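Local coordinates for protein transcriptional regulator, AraC family (Pseudomonas putida, PDB 3GRA) that probably acts as a sequence-specific DNA-binding transcription factor, this portion of it being the DJ-1/PfpI-like domain rather than the helix-turn-helix part, at residues Y87-A99 / G110-D122. Residues are numbered along the deposited sequence; the frame is centred on the assembly and turned at random.
Sequences YPELDRLLNDCAA and GAWFLGRAGVLDD. With MG (magnesium ion), chain E; EDO (1,2-ethanediol), chain D.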
# COMPACT_ATOMS: atom_id res chain seq x y z
N TYR A 87 21.97 -0.29 -2.03
CA TYR A 87 21.75 1.12 -2.28
C TYR A 87 22.77 1.98 -1.54
O TYR A 87 22.40 2.90 -0.80
CB TYR A 87 20.34 1.50 -1.83
CG TYR A 87 19.25 0.60 -2.39
CD1 TYR A 87 18.98 0.58 -3.76
CD2 TYR A 87 18.49 -0.20 -1.55
CE1 TYR A 87 17.97 -0.23 -4.28
CE2 TYR A 87 17.48 -1.01 -2.05
CZ TYR A 87 17.22 -1.02 -3.42
OH TYR A 87 16.20 -1.80 -3.92
N PRO A 88 24.07 1.70 -1.74
CA PRO A 88 25.15 2.46 -1.08
C PRO A 88 25.04 3.97 -1.24
O PRO A 88 25.53 4.72 -0.39
CB PRO A 88 26.41 1.90 -1.75
CG PRO A 88 25.92 1.44 -3.08
CD PRO A 88 24.63 0.76 -2.73
N GLU A 89 24.42 4.42 -2.32
CA GLU A 89 24.27 5.85 -2.56
C GLU A 89 23.49 6.55 -1.46
O GLU A 89 23.68 7.76 -1.21
CB GLU A 89 23.54 6.07 -3.89
CG GLU A 89 22.18 5.38 -3.92
CD GLU A 89 21.56 5.37 -5.28
OE1 GLU A 89 21.39 6.47 -5.86
OE2 GLU A 89 21.23 4.28 -5.77
N LEU A 90 22.61 5.81 -0.81
CA LEU A 90 21.76 6.39 0.24
C LEU A 90 22.55 6.98 1.39
O LEU A 90 22.09 7.88 2.06
CB LEU A 90 20.79 5.35 0.77
CG LEU A 90 19.76 4.83 -0.21
CD1 LEU A 90 18.91 3.75 0.44
CD2 LEU A 90 18.88 5.99 -0.68
N ASP A 91 23.77 6.49 1.59
CA ASP A 91 24.60 7.00 2.69
C ASP A 91 24.92 8.49 2.64
O ASP A 91 24.62 9.17 3.61
CB ASP A 91 25.88 6.20 2.83
CG ASP A 91 25.62 4.81 3.37
OD1 ASP A 91 24.47 4.53 3.71
OD2 ASP A 91 26.57 3.99 3.44
N ARG A 92 25.52 9.00 1.56
CA ARG A 92 25.84 10.42 1.50
C ARG A 92 24.57 11.21 1.20
O ARG A 92 24.44 12.37 1.62
CB ARG A 92 26.92 10.71 0.48
CG ARG A 92 27.00 9.68 -0.63
CD ARG A 92 28.20 9.93 -1.52
NE ARG A 92 28.06 9.22 -2.78
CZ ARG A 92 27.33 9.65 -3.80
NH1 ARG A 92 26.68 10.80 -3.73
NH2 ARG A 92 27.24 8.91 -4.90
N LEU A 93 23.62 10.60 0.50
CA LEU A 93 22.37 11.28 0.18
C LEU A 93 21.62 11.65 1.46
O LEU A 93 21.11 12.77 1.62
CB LEU A 93 21.48 10.38 -0.68
CG LEU A 93 20.10 10.93 -1.05
CD1 LEU A 93 20.25 12.05 -2.06
CD2 LEU A 93 19.26 9.81 -1.64
N LEU A 94 21.55 10.70 2.39
CA LEU A 94 20.84 10.93 3.64
C LEU A 94 21.66 11.82 4.57
O LEU A 94 21.11 12.62 5.32
CB LEU A 94 20.51 9.58 4.30
CG LEU A 94 19.51 8.75 3.48
CD1 LEU A 94 19.67 7.26 3.80
CD2 LEU A 94 18.10 9.20 3.79
N ASN A 95 22.98 11.68 4.49
CA ASN A 95 23.88 12.48 5.31
C ASN A 95 23.69 13.96 4.92
O ASN A 95 23.55 14.83 5.79
CB ASN A 95 25.32 12.03 5.04
CG ASN A 95 26.23 12.24 6.24
OD1 ASN A 95 26.59 13.37 6.56
ND2 ASN A 95 26.58 11.14 6.91
N ASP A 96 23.68 14.23 3.61
CA ASP A 96 23.49 15.59 3.11
C ASP A 96 22.10 16.10 3.44
O ASP A 96 21.91 17.29 3.71
CB ASP A 96 23.70 15.66 1.60
CG ASP A 96 25.13 15.31 1.19
OD1 ASP A 96 26.08 15.73 1.89
OD2 ASP A 96 25.29 14.63 0.16
N CYS A 97 21.11 15.22 3.41
CA CYS A 97 19.76 15.63 3.74
C CYS A 97 19.74 15.99 5.23
O CYS A 97 19.03 16.90 5.65
CB CYS A 97 18.75 14.51 3.43
SG CYS A 97 18.35 14.34 1.67
N ALA A 98 20.54 15.27 6.01
CA ALA A 98 20.64 15.52 7.45
C ALA A 98 21.39 16.83 7.68
O ALA A 98 21.09 17.57 8.61
CB ALA A 98 21.37 14.36 8.14
N ALA A 99 22.38 17.12 6.83
CA ALA A 99 23.15 18.34 6.98
C ALA A 99 22.28 19.54 6.62
O ALA A 99 22.33 20.55 7.31
CB ALA A 99 24.38 18.31 6.09
N GLY A 110 13.56 0.64 6.88
CA GLY A 110 14.26 1.81 6.35
C GLY A 110 15.24 2.39 7.35
O GLY A 110 16.22 3.03 6.98
N ALA A 111 14.99 2.18 8.64
CA ALA A 111 15.87 2.70 9.66
C ALA A 111 17.24 2.05 9.51
O ALA A 111 18.25 2.63 9.91
CB ALA A 111 15.30 2.45 11.04
N TRP A 112 17.29 0.85 8.96
CA TRP A 112 18.59 0.21 8.76
C TRP A 112 19.47 1.15 7.90
O TRP A 112 20.64 1.38 8.20
CB TRP A 112 18.44 -1.14 8.05
CG TRP A 112 19.74 -1.89 7.93
CD1 TRP A 112 20.34 -2.66 8.90
CD2 TRP A 112 20.62 -1.92 6.80
NE1 TRP A 112 21.53 -3.16 8.42
CE2 TRP A 112 21.72 -2.73 7.14
CE3 TRP A 112 20.57 -1.35 5.52
CZ2 TRP A 112 22.77 -2.98 6.25
CZ3 TRP A 112 21.61 -1.60 4.64
CH2 TRP A 112 22.70 -2.41 5.01
N PHE A 113 18.87 1.72 6.86
CA PHE A 113 19.56 2.62 5.93
C PHE A 113 19.95 3.94 6.58
O PHE A 113 21.03 4.47 6.34
CB PHE A 113 18.67 2.86 4.71
CG PHE A 113 18.45 1.62 3.88
CD1 PHE A 113 19.43 1.19 2.98
CD2 PHE A 113 17.28 0.88 3.99
CE1 PHE A 113 19.23 0.05 2.20
CE2 PHE A 113 17.08 -0.26 3.22
CZ PHE A 113 18.06 -0.68 2.32
N LEU A 114 19.06 4.48 7.40
CA LEU A 114 19.36 5.71 8.12
C LEU A 114 20.49 5.39 9.09
O LEU A 114 21.34 6.22 9.38
CB LEU A 114 18.13 6.18 8.89
CG LEU A 114 17.04 6.93 8.12
CD1 LEU A 114 16.76 6.25 6.79
CD2 LEU A 114 15.78 7.00 8.98
N GLY A 115 20.50 4.15 9.58
CA GLY A 115 21.54 3.73 10.50
C GLY A 115 22.91 3.70 9.85
O GLY A 115 23.87 4.27 10.37
N ARG A 116 23.00 3.02 8.71
CA ARG A 116 24.25 2.90 7.97
C ARG A 116 24.76 4.27 7.52
O ARG A 116 25.97 4.50 7.44
CB ARG A 116 24.05 2.01 6.74
CG ARG A 116 25.34 1.69 5.98
CD ARG A 116 25.02 0.91 4.72
NE ARG A 116 24.22 1.71 3.80
CZ ARG A 116 23.60 1.25 2.72
NH1 ARG A 116 23.68 -0.03 2.39
NH2 ARG A 116 22.91 2.08 1.96
N ALA A 117 23.83 5.17 7.22
CA ALA A 117 24.19 6.52 6.78
C ALA A 117 24.77 7.36 7.93
O ALA A 117 25.40 8.39 7.69
CB ALA A 117 22.95 7.22 6.20
N GLY A 118 24.57 6.90 9.16
CA GLY A 118 25.07 7.63 10.31
C GLY A 118 24.21 8.82 10.70
O GLY A 118 24.71 9.79 11.27
N VAL A 119 22.92 8.76 10.40
CA VAL A 119 22.03 9.86 10.73
C VAL A 119 21.15 9.55 11.94
O VAL A 119 20.27 10.33 12.31
CB VAL A 119 21.11 10.23 9.53
CG1 VAL A 119 21.95 10.61 8.33
CG2 VAL A 119 20.19 9.05 9.19
N LEU A 120 21.36 8.39 12.56
CA LEU A 120 20.60 7.99 13.74
C LEU A 120 21.53 7.92 14.94
O LEU A 120 21.22 7.27 15.95
CB LEU A 120 19.92 6.63 13.53
CG LEU A 120 18.73 6.55 12.57
CD1 LEU A 120 18.26 5.10 12.47
CD2 LEU A 120 17.60 7.44 13.06
N ASP A 121 22.67 8.58 14.84
CA ASP A 121 23.64 8.60 15.92
C ASP A 121 23.08 9.35 17.10
O ASP A 121 22.85 10.56 17.03
CB ASP A 121 24.94 9.26 15.47
CG ASP A 121 25.82 8.31 14.69
OD1 ASP A 121 25.37 7.18 14.39
OD2 ASP A 121 26.96 8.71 14.38
N ASP A 122 22.85 8.61 18.18
CA ASP A 122 22.31 9.15 19.41
C ASP A 122 20.83 9.48 19.23
O ASP A 122 20.33 10.51 19.70
CB ASP A 122 23.10 10.39 19.83
CG ASP A 122 22.86 10.77 21.27
OD1 ASP A 122 22.95 9.88 22.14
OD2 ASP A 122 22.61 11.96 21.54
MG MG E . 28.33 3.03 2.95
C1 EDO D . 27.45 4.98 -3.91
O1 EDO D . 27.86 6.30 -3.53
C2 EDO D . 27.34 4.93 -5.44
O2 EDO D . 27.69 6.22 -5.97
O HOH W 1 28.08 3.21 0.90
O HOH W 2 30.50 2.88 1.93
O HOH W 3 27.72 1.17 2.48
O HOH W 4 28.97 2.27 4.74
O HOH W 5 29.20 5.03 3.15
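Arg116 reaches across to Asp91 with its guanidinium plane turned 74° from the carboxylate. Arg116 NE donates to Asp91 OD1 on the syn side at 2.8 Å, a fairly straight salt bridge, while OD2 of the same carboxylate holds a magnesium ion at 2.1 Å whose other five ligands are waters. The arginine chain runs extended and then bends at chi3 (64°), which brings Arg116 NH2 within 2.9 Å of Tyr87 O for a weak bond; NH1 is taken by Lys86 O. A methionine in place of Arg116 would probably leave OD1 of Asp91 without its charged mate and the turn at Tyr87 less firmly held. Next to this polar group, Leu90 CD1 lies 3.6 Å from Phe113 CD1, and Phe113 CE1 comes up to the edge of the Tyr87 ring, near its plane. The axes of 90-99 and 110-117 pass 8.5 Å apart at -81°, with the small Ala117 at the approach, its CB against Leu94 CB. Asn95 ND2 bonds weakly to Ala117 O; past the Schellman motif at Gly118, Val119 CG1 packs on Ala98 CB (3.8 Å). Helices 90-100 and 110-117, joined through strand 103-107, thus meet over the central mixed sheet, with Leu94, Phe113 and Leu114 resting on Val77 of strand 74-78 and Ala98 and Val119 on Leu104.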